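Local coordinates for 5-oxoprolinase subunit C (Escherichia coli, PDB 5DUD), which catalyses, as one subunit of 5-oxoprolinase, the cleavage of 5-oxoproline to L-glutamate coupled to hydrolysis of ATP to ADP and phosphate, at residues G171-A176 against H279-S284; G232-P237 against A259-A264. All blocks are in the same frame, centred on the assembly; numbering follows the deposited sequence.

Interaction 1: G171-A176 against H279-S284; sequences GNRIRA and HFVQCS
A parallel strand pair, Arg-173 to Ala-176 beside His-279 to Gln-282, belongs to the cyclophilin-like carboxyltransferase domain, in a mixed sheet whose first and last strands pair with each other here. Six hydrogen bonds hold it. Five link the backbones, with donors alternating between the strands from His-279 N to Asn-172 O at one end to Cys-283 N and Ala-176 O at the other. The sixth joins side chains lying alongside each other: His-279 ND1 donates to Asn-172 OD1 at 2.8 Å, with the oxygen in the imidazole plane while the amide is turned 57° from the ring. Over one face of that ring comes Arg-173, whose NH1 lies 3.3 Å from His-279 CG; guanidinium and ring planes differ by 28°. The arginine chain bends at chi3 (71°), and its NE lies 3.6 Å from Val-281 CG2. An alanine at His-279 would probably leave Asn-172 OD1 without its side-chain donor and Arg-173 NH1 without the ring beneath it, though not without its contact with CB. On the sheet face that holds Arg-173, His-279 and Val-281, Arg-175 lies beside Val-281 before its guanidinium leaves to form a salt bridge with Asp-265. The buried side chains of Ile-174, Ala-176 and Phe-280 point to the other face, where the phenyl ring also stacks on Phe-193. There Ala-176 CB sits 4.1 Å from Phe-280 CD1.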
loop_
_atom_site.group_PDB
_atom_site.type_symbol
_atom_site.label_atom_id
_atom_site.label_comp_id
_atom_site.label_asym_id
_atom_site.label_seq_id
_atom_site.Cartn_x
_atom_site.Cartn_y
_atom_site.Cartn_z
ATOM N N GLY A 171 18.575 -8.165 -10.095
ATOM C CA GLY A 171 19.852 -7.908 -9.443
ATOM C C GLY A 171 19.688 -7.415 -8.019
ATOM O O GLY A 171 18.564 -7.199 -7.560
ATOM N N ASN A 172 20.808 -7.230 -7.312
ATOM C CA ASN A 172 20.798 -6.735 -5.927
ATOM C C ASN A 172 21.067 -5.215 -5.868
ATOM O O ASN A 172 20.820 -4.631 -4.814
ATOM C CB ASN A 172 21.784 -7.496 -5.013
ATOM C CG ASN A 172 23.198 -7.624 -5.525
ATOM O OD1 ASN A 172 24.037 -6.742 -5.322
ATOM N ND2 ASN A 172 23.499 -8.732 -6.191
ATOM N N ARG A 173 21.570 -4.573 -6.963
ATOM C CA ARG A 173 21.800 -3.122 -6.999
ATOM C C ARG A 173 20.496 -2.413 -7.390
ATOM O O ARG A 173 19.925 -2.728 -8.432
ATOM C CB ARG A 173 22.940 -2.758 -7.962
ATOM C CG ARG A 173 24.243 -3.465 -7.614
ATOM C CD ARG A 173 25.484 -2.749 -8.107
ATOM N NE ARG A 173 25.761 -1.506 -7.378
ATOM C CZ ARG A 173 26.279 -1.422 -6.151
ATOM N NH1 ARG A 173 26.582 -2.522 -5.465
ATOM N NH2 ARG A 173 26.492 -0.233 -5.596
ATOM N N ILE A 174 20.011 -1.495 -6.537
ATOM C CA ILE A 174 18.745 -0.783 -6.740
ATOM C C ILE A 174 18.976 0.729 -6.653
ATOM O O ILE A 174 19.520 1.216 -5.669
ATOM C CB ILE A 174 17.719 -1.301 -5.685
ATOM C CG1 ILE A 174 17.169 -2.693 -6.096
ATOM C CG2 ILE A 174 16.564 -0.317 -5.450
ATOM C CD1 ILE A 174 17.271 -3.725 -5.036
ATOM N N ARG A 175 18.544 1.465 -7.677
ATOM C CA ARG A 175 18.700 2.917 -7.729
ATOM C C ARG A 175 17.682 3.620 -6.836
ATOM O O ARG A 175 16.483 3.487 -7.065
ATOM C CB ARG A 175 18.564 3.419 -9.173
ATOM C CG ARG A 175 19.774 3.090 -10.035
ATOM C CD ARG A 175 19.535 3.404 -11.498
ATOM N NE ARG A 175 18.600 2.462 -12.113
ATOM C CZ ARG A 175 18.191 2.506 -13.378
ATOM N NH1 ARG A 175 18.641 3.453 -14.198
ATOM N NH2 ARG A 175 17.338 1.600 -13.840
ATOM N N ALA A 176 18.154 4.346 -5.810
ATOM C CA ALA A 176 17.280 5.101 -4.908
ATOM C C ALA A 176 17.626 6.582 -4.975
ATOM O O ALA A 176 18.790 6.934 -5.159
ATOM C CB ALA A 176 17.401 4.586 -3.474
ATOM N N HIS A 279 22.099 -3.674 -2.322
ATOM C CA HIS A 279 22.926 -2.466 -2.442
ATOM C C HIS A 279 22.103 -1.328 -3.019
ATOM O O HIS A 279 21.332 -1.537 -3.955
ATOM C CB HIS A 279 24.155 -2.710 -3.332
ATOM C CG HIS A 279 25.061 -3.797 -2.841
ATOM N ND1 HIS A 279 24.977 -5.084 -3.338
ATOM C CD2 HIS A 279 26.047 -3.753 -1.916
ATOM C CE1 HIS A 279 25.910 -5.779 -2.711
ATOM N NE2 HIS A 279 26.585 -5.018 -1.849
ATOM N N PHE A 280 22.275 -0.116 -2.478
ATOM C CA PHE A 280 21.579 1.069 -2.976
ATOM C C PHE A 280 22.540 1.904 -3.821
ATOM O O PHE A 280 23.697 2.088 -3.444
ATOM C CB PHE A 280 20.999 1.908 -1.830
ATOM C CG PHE A 280 19.840 1.259 -1.108
ATOM C CD1 PHE A 280 18.609 1.113 -1.729
ATOM C CD2 PHE A 280 19.963 0.847 0.210
ATOM C CE1 PHE A 280 17.536 0.527 -1.059
ATOM C CE2 PHE A 280 18.887 0.266 0.881
ATOM C CZ PHE A 280 17.681 0.111 0.242
ATOM N N VAL A 281 22.056 2.401 -4.964
ATOM C CA VAL A 281 22.825 3.238 -5.884
ATOM C C VAL A 281 22.224 4.648 -5.857
ATOM O O VAL A 281 21.010 4.791 -5.990
ATOM C CB VAL A 281 22.817 2.627 -7.313
ATOM C CG1 VAL A 281 23.368 3.611 -8.349
ATOM C CG2 VAL A 281 23.593 1.318 -7.357
ATOM N N GLN A 282 23.058 5.691 -5.710
ATOM C CA GLN A 282 22.561 7.077 -5.710
ATOM C C GLN A 282 22.172 7.479 -7.140
ATOM O O GLN A 282 22.984 7.359 -8.060
ATOM C CB GLN A 282 23.598 8.044 -5.130
ATOM C CG GLN A 282 22.991 9.378 -4.684
ATOM C CD GLN A 282 23.935 10.249 -3.883
ATOM O OE1 GLN A 282 24.948 9.795 -3.341
ATOM N NE2 GLN A 282 23.604 11.528 -3.770
ATOM N N CYS A 283 20.915 7.906 -7.315
ATOM C CA CYS A 283 20.320 8.205 -8.603
ATOM C C CYS A 283 20.068 9.703 -8.780
ATOM O O CYS A 283 20.325 10.504 -7.882
ATOM C CB CYS A 283 19.022 7.413 -8.737
ATOM S SG CYS A 283 18.319 7.413 -10.405
ATOM N N SER A 284 19.542 10.058 -9.965
ATOM C CA SER A 284 19.181 11.414 -10.386
ATOM C C SER A 284 17.754 11.423 -10.973
ATOM O O SER A 284 17.262 10.393 -11.436
ATOM C CB SER A 284 20.197 11.929 -11.404
ATOM O OG SER A 284 19.647 12.866 -12.316
#

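Interaction 2: G232-P237 against A259-A264; sequences GVVQVP and ACIIEA
Val-234 and Ala-259 face each other as a hydrogen-bonded antiparallel pair in the mixed sheet of the carboxyltransferase domain, and with Ile-261 they have the most surface buried here. Val-234 N donates to Ala-259 O at 2.7 Å. The same carbonyl oxygen also touches Val-234 CB, at 3.4 Å. The CG2 branch of this valine is anti to the carbonyl carbon, beside the backbone N, and from there it reaches two residues of the opposing strand: Ala-259 CB lies 4.4 Å away and Ile-261 CD1 3.9 Å away. The isoleucine crosses the valine obliquely.

Ile-261 is held through its backbone as well, its N-H pointing almost straight (177°) at Gly-232 O over 2.8 Å. The oxygen receives this donor from above its carbonyl plane, and Ile-261 CB, CG1 and CD1 all gather round it. At Gly-232 a CB would point toward the opposing strand and run into Ile-261 O; with phi at 101° and psi at -15° it would also press on the carbonyl oxygen of the residue before.

On the reverse face the non-hydrogen-bonded pair Val-233 and Cys-260 meets through Val-233 CG2 and Cys-260 SG, 3.7 Å apart, and a chain of another protein packs against both residues. Every touching residue is buried and no polar side-chain bond spans the two segments, which implies that the directional hold comes from the two backbone bonds and that the rest is largely apolar contact.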
loop_
_atom_site.group_PDB
_atom_site.type_symbol
_atom_site.label_atom_id
_atom_site.label_comp_id
_atom_site.label_asym_id
_atom_site.label_seq_id
_atom_site.Cartn_x
_atom_site.Cartn_y
_atom_site.Cartn_z
ATOM N N GLY A 232 8.159 2.001 -2.268
ATOM C CA GLY A 232 9.543 2.347 -2.565
ATOM C C GLY A 232 10.191 3.309 -1.589
ATOM O O GLY A 232 11.418 3.433 -1.598
ATOM N N VAL A 233 9.398 3.992 -0.739
ATOM C CA VAL A 233 9.936 4.946 0.233
ATOM C C VAL A 233 10.634 4.171 1.359
ATOM O O VAL A 233 10.065 3.225 1.900
ATOM C CB VAL A 233 8.847 5.901 0.776
ATOM C CG1 VAL A 233 9.385 6.762 1.917
ATOM C CG2 VAL A 233 8.298 6.785 -0.340
ATOM N N VAL A 234 11.874 4.564 1.676
ATOM C CA VAL A 234 12.675 3.920 2.712
ATOM C C VAL A 234 12.571 4.757 3.983
ATOM O O VAL A 234 13.130 5.849 4.032
ATOM C CB VAL A 234 14.149 3.742 2.254
ATOM C CG1 VAL A 234 14.925 2.840 3.211
ATOM C CG2 VAL A 234 14.211 3.188 0.832
ATOM N N GLN A 235 11.858 4.242 5.006
ATOM C CA GLN A 235 11.701 4.908 6.301
ATOM C C GLN A 235 12.733 4.391 7.276
ATOM O O GLN A 235 13.040 3.198 7.237
ATOM C CB GLN A 235 10.309 4.657 6.899
ATOM C CG GLN A 235 9.131 4.906 5.978
ATOM C CD GLN A 235 7.837 4.744 6.742
ATOM O OE1 GLN A 235 7.100 5.706 6.971
ATOM N NE2 GLN A 235 7.548 3.529 7.191
ATOM N N VAL A 236 13.218 5.245 8.189
ATOM C CA VAL A 236 14.192 4.850 9.210
ATOM C C VAL A 236 13.606 5.169 10.595
ATOM O O VAL A 236 13.676 6.318 11.019
ATOM C CB VAL A 236 15.554 5.558 8.988
ATOM C CG1 VAL A 236 16.622 5.013 9.935
ATOM C CG2 VAL A 236 16.006 5.432 7.530
ATOM N N PRO A 237 13.064 4.189 11.351
ATOM C CA PRO A 237 12.538 4.509 12.692
ATOM C C PRO A 237 13.641 4.835 13.721
ATOM O O PRO A 237 14.791 5.071 13.350
ATOM C CB PRO A 237 11.763 3.236 13.083
ATOM C CG PRO A 237 11.662 2.419 11.844
ATOM C CD PRO A 237 12.864 2.765 11.038
ATOM N N ALA A 259 15.380 7.761 1.793
ATOM C CA ALA A 259 15.456 7.610 0.337
ATOM C C ALA A 259 14.173 7.029 -0.246
ATOM O O ALA A 259 13.311 6.562 0.497
ATOM C CB ALA A 259 16.639 6.725 -0.026
ATOM N N CYS A 260 14.038 7.090 -1.575
ATOM C CA CYS A 260 12.882 6.552 -2.292
ATOM C C CYS A 260 13.367 5.793 -3.515
ATOM O O CYS A 260 14.079 6.363 -4.339
ATOM C CB CYS A 260 11.901 7.658 -2.676
ATOM S SG CYS A 260 10.362 7.056 -3.420
ATOM N N ILE A 261 13.023 4.502 -3.606
ATOM C CA ILE A 261 13.406 3.636 -4.722
ATOM C C ILE A 261 12.543 3.984 -5.942
ATOM O O ILE A 261 11.334 4.205 -5.808
ATOM C CB ILE A 261 13.288 2.142 -4.319
ATOM C CG1 ILE A 261 14.259 1.822 -3.157
ATOM C CG2 ILE A 261 13.559 1.206 -5.504
ATOM C CD1 ILE A 261 13.770 0.828 -2.257
ATOM N N ILE A 262 13.181 4.057 -7.119
ATOM C CA ILE A 262 12.496 4.422 -8.363
ATOM C C ILE A 262 11.622 3.258 -8.839
ATOM O O ILE A 262 11.984 2.097 -8.648
ATOM C CB ILE A 262 13.480 4.912 -9.469
ATOM C CG1 ILE A 262 14.460 3.802 -9.967
ATOM C CG2 ILE A 262 14.236 6.148 -8.977
ATOM C CD1 ILE A 262 15.238 4.141 -11.197
ATOM N N GLU A 263 10.472 3.578 -9.449
ATOM C CA GLU A 263 9.497 2.593 -9.941
ATOM C C GLU A 263 10.100 1.578 -10.942
ATOM O O GLU A 263 9.649 0.434 -10.971
ATOM C CB GLU A 263 8.303 3.318 -10.584
ATOM C CG GLU A 263 7.125 2.421 -10.930
ATOM C CD GLU A 263 5.859 3.179 -11.280
ATOM O OE1 GLU A 263 5.398 3.062 -12.438
ATOM O OE2 GLU A 263 5.335 3.902 -10.402
ATOM N N ALA A 264 11.120 1.979 -11.728
ATOM C CA ALA A 264 11.775 1.081 -12.685
ATOM C C ALA A 264 12.587 -0.033 -11.990
ATOM O O ALA A 264 12.795 -1.076 -12.604
ATOM C CB ALA A 264 12.687 1.880 -13.612
#

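Interactions 1 and 2, whose centres lie 11 Å apart, share one mixed sheet in which strands 173-178 and 257-261 are antiparallel neighbours, and the segments of interaction 2 fall within the chain loop that interaction 1 closes. The two contacts meet at Ile-261: its CG2 comes 3.4 Å from Ile-174 CG2, while its CD1 lies 4.0 Å from Phe-280 CE1. Ala-176 CB adds a contact with Cys-260 O at 3.9 Å. Apolar packing thus runs continuously from Phe-280 through Ile-261 to Val-234. Their surroundings differ: interaction 2 is touched by a chain of another protein, at Val-233 and Cys-260 among others, whereas none touches the segments of interaction 1.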